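Local structure of McyG protein (Microcystis aeruginosa PCC 7806, 4R0M) at residues T101-Y106 / S111-L116. The protein is part of the microcystin synthetase, where its adenylation domain probably activates an aromatic acid as an acyl-adenylate for loading onto the adjoining carrier domain. Numbering follows the deposited sequence.
Sequences TVAPSY and SAVKKL
Ala103 and Tyr106 pack against Ala112, Val113 and Leu116 in a small apolar contact, where the loop after strand 96-99 meets the first turns of helix 111-122. Loop and helix belong to a beta-alpha-beta crossover, from strand 96-99 to strand 128-130 of one parallel sheet, in the adenylation domain of the ANL superfamily. The backbones come closest at Ala103 and Ala112, whose methyls touch, CB to CB 3.8 Å. The same Ala103 methyl lies 3.5 Å above one face of the Tyr106 ring, offset toward its rim. The loop therefore curls back on itself, and its Ala103 N-H donates to Tyr106 OH (3.1 Å, 157°), tethering the far end of the ring. Leu116 reaches that ring in its plane, CD2 standing 3.9 Å from the edge atom CE2. Helix 135-144, through Ile138 and Leu141, also packs on the tyrosine. Asn110 ties loop and helix together, its ND2 bonded to Ser105 O and its OD1 to the Val113 N-H. The bound phenylalanyl-adenylate is about 9 Å from the side chain of Thr101, whose OG1 bonds to Asp225. A water bridges loop and helix, donating to Thr101 O (2.8 Å) and Ala112 O (2.9 Å). With CG1 of Val113 anti to the backbone N (chi1 161°), CG2 lies anti to the carbonyl carbon, its methyl 3.4 Å from Ser105 O.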
loop_
_atom_site.group_PDB
_atom_site.type_symbol
_atom_site.label_atom_id
_atom_site.label_comp_id
_atom_site.label_asym_id
_atom_site.label_seq_id
_atom_site.Cartn_x
_atom_site.Cartn_y
_atom_site.Cartn_z
ATOM N N THR A 101 -10.718 0.655 -3.466
ATOM C CA THR A 101 -10.561 2.000 -2.923
ATOM C C THR A 101 -11.871 2.771 -3.036
ATOM O O THR A 101 -12.524 2.754 -4.081
ATOM C CB THR A 101 -9.439 2.768 -3.659
ATOM O OG1 THR A 101 -8.219 2.021 -3.582
ATOM C CG2 THR A 101 -9.215 4.156 -3.049
ATOM N N VAL A 102 -12.258 3.419 -1.941
ATOM C CA VAL A 102 -13.395 4.329 -1.935
ATOM C C VAL A 102 -13.010 5.597 -2.700
ATOM O O VAL A 102 -11.990 6.222 -2.407
ATOM C CB VAL A 102 -13.842 4.654 -0.490
ATOM C CG1 VAL A 102 -14.751 5.877 -0.449
ATOM C CG2 VAL A 102 -14.538 3.448 0.132
ATOM N N ALA A 103 -13.821 5.947 -3.695
ATOM C CA ALA A 103 -13.573 7.114 -4.541
ATOM C C ALA A 103 -13.654 8.418 -3.748
ATOM O O ALA A 103 -14.428 8.505 -2.790
ATOM C CB ALA A 103 -14.552 7.136 -5.705
ATOM N N PRO A 104 -12.844 9.430 -4.131
ATOM C CA PRO A 104 -12.936 10.763 -3.514
ATOM C C PRO A 104 -14.290 11.421 -3.773
ATOM O O PRO A 104 -14.770 12.191 -2.940
ATOM C CB PRO A 104 -11.803 11.555 -4.183
ATOM C CG PRO A 104 -11.434 10.780 -5.402
ATOM C CD PRO A 104 -11.719 9.343 -5.081
ATOM N N SER A 105 -14.890 11.115 -4.923
ATOM C CA SER A 105 -16.281 11.473 -5.211
ATOM C C SER A 105 -16.855 10.515 -6.251
ATOM O O SER A 105 -16.108 9.843 -6.963
ATOM C CB SER A 105 -16.402 12.927 -5.686
ATOM O OG SER A 105 -15.802 13.109 -6.954
ATOM N N TYR A 106 -18.181 10.455 -6.333
ATOM C CA TYR A 106 -18.856 9.540 -7.251
ATOM C C TYR A 106 -19.651 10.268 -8.338
ATOM O O TYR A 106 -20.358 9.638 -9.131
ATOM C CB TYR A 106 -19.735 8.551 -6.467
ATOM C CG TYR A 106 -18.924 7.520 -5.708
ATOM C CD1 TYR A 106 -18.451 7.785 -4.424
ATOM C CD2 TYR A 106 -18.610 6.288 -6.284
ATOM C CE1 TYR A 106 -17.697 6.852 -3.730
ATOM C CE2 TYR A 106 -17.855 5.345 -5.597
ATOM C CZ TYR A 106 -17.405 5.632 -4.320
ATOM O OH TYR A 106 -16.655 4.709 -3.631
ATOM N N SER A 111 -10.054 7.901 -11.154
ATOM C CA SER A 111 -9.578 6.542 -11.418
ATOM C C SER A 111 -10.253 5.476 -10.551
ATOM O O SER A 111 -10.416 4.335 -10.988
ATOM C CB SER A 111 -8.059 6.464 -11.264
ATOM O OG SER A 111 -7.675 6.718 -9.927
ATOM N N ALA A 112 -10.645 5.855 -9.335
ATOM C CA ALA A 112 -11.308 4.936 -8.411
ATOM C C ALA A 112 -12.714 4.558 -8.876
ATOM O O ALA A 112 -13.122 3.402 -8.746
ATOM C CB ALA A 112 -11.339 5.516 -7.004
ATOM N N VAL A 113 -13.444 5.534 -9.418
ATOM C CA VAL A 113 -14.753 5.290 -10.035
ATOM C C VAL A 113 -14.624 4.346 -11.235
ATOM O O VAL A 113 -15.434 3.430 -11.395
ATOM C CB VAL A 113 -15.444 6.616 -10.445
ATOM C CG1 VAL A 113 -16.544 6.383 -11.475
ATOM C CG2 VAL A 113 -16.009 7.322 -9.221
ATOM N N LYS A 114 -13.598 4.570 -12.059
ATOM C CA LYS A 114 -13.333 3.740 -13.239
ATOM C C LYS A 114 -12.973 2.307 -12.855
ATOM O O LYS A 114 -13.428 1.357 -13.491
ATOM C CB LYS A 114 -12.215 4.345 -14.096
ATOM C CG LYS A 114 -12.634 5.571 -14.892
ATOM C CD LYS A 114 -11.428 6.345 -15.412
ATOM C CE LYS A 114 -11.849 7.685 -16.001
ATOM N NZ LYS A 114 -10.681 8.526 -16.384
ATOM N N LYS A 115 -12.159 2.167 -11.812
ATOM C CA LYS A 115 -11.754 0.859 -11.307
ATOM C C LYS A 115 -12.970 0.074 -10.811
ATOM O O LYS A 115 -13.146 -1.092 -11.163
ATOM C CB LYS A 115 -10.716 1.015 -10.196
ATOM C CG LYS A 115 -9.851 -0.214 -9.972
ATOM C CD LYS A 115 -8.917 -0.005 -8.792
ATOM C CE LYS A 115 -7.889 -1.116 -8.698
ATOM N NZ LYS A 115 -7.023 -0.957 -7.498
ATOM N N LEU A 116 -13.811 0.731 -10.012
ATOM C CA LEU A 116 -15.046 0.133 -9.511
ATOM C C LEU A 116 -15.920 -0.402 -10.646
ATOM O O LEU A 116 -16.390 -1.540 -10.581
ATOM C CB LEU A 116 -15.829 1.138 -8.654
ATOM C CG LEU A 116 -17.275 0.811 -8.264
ATOM C CD1 LEU A 116 -17.370 -0.416 -7.362
ATOM C CD2 LEU A 116 -17.926 2.017 -7.604
HETATM O O HOH W 1 -11.879 1.746 -6.645
#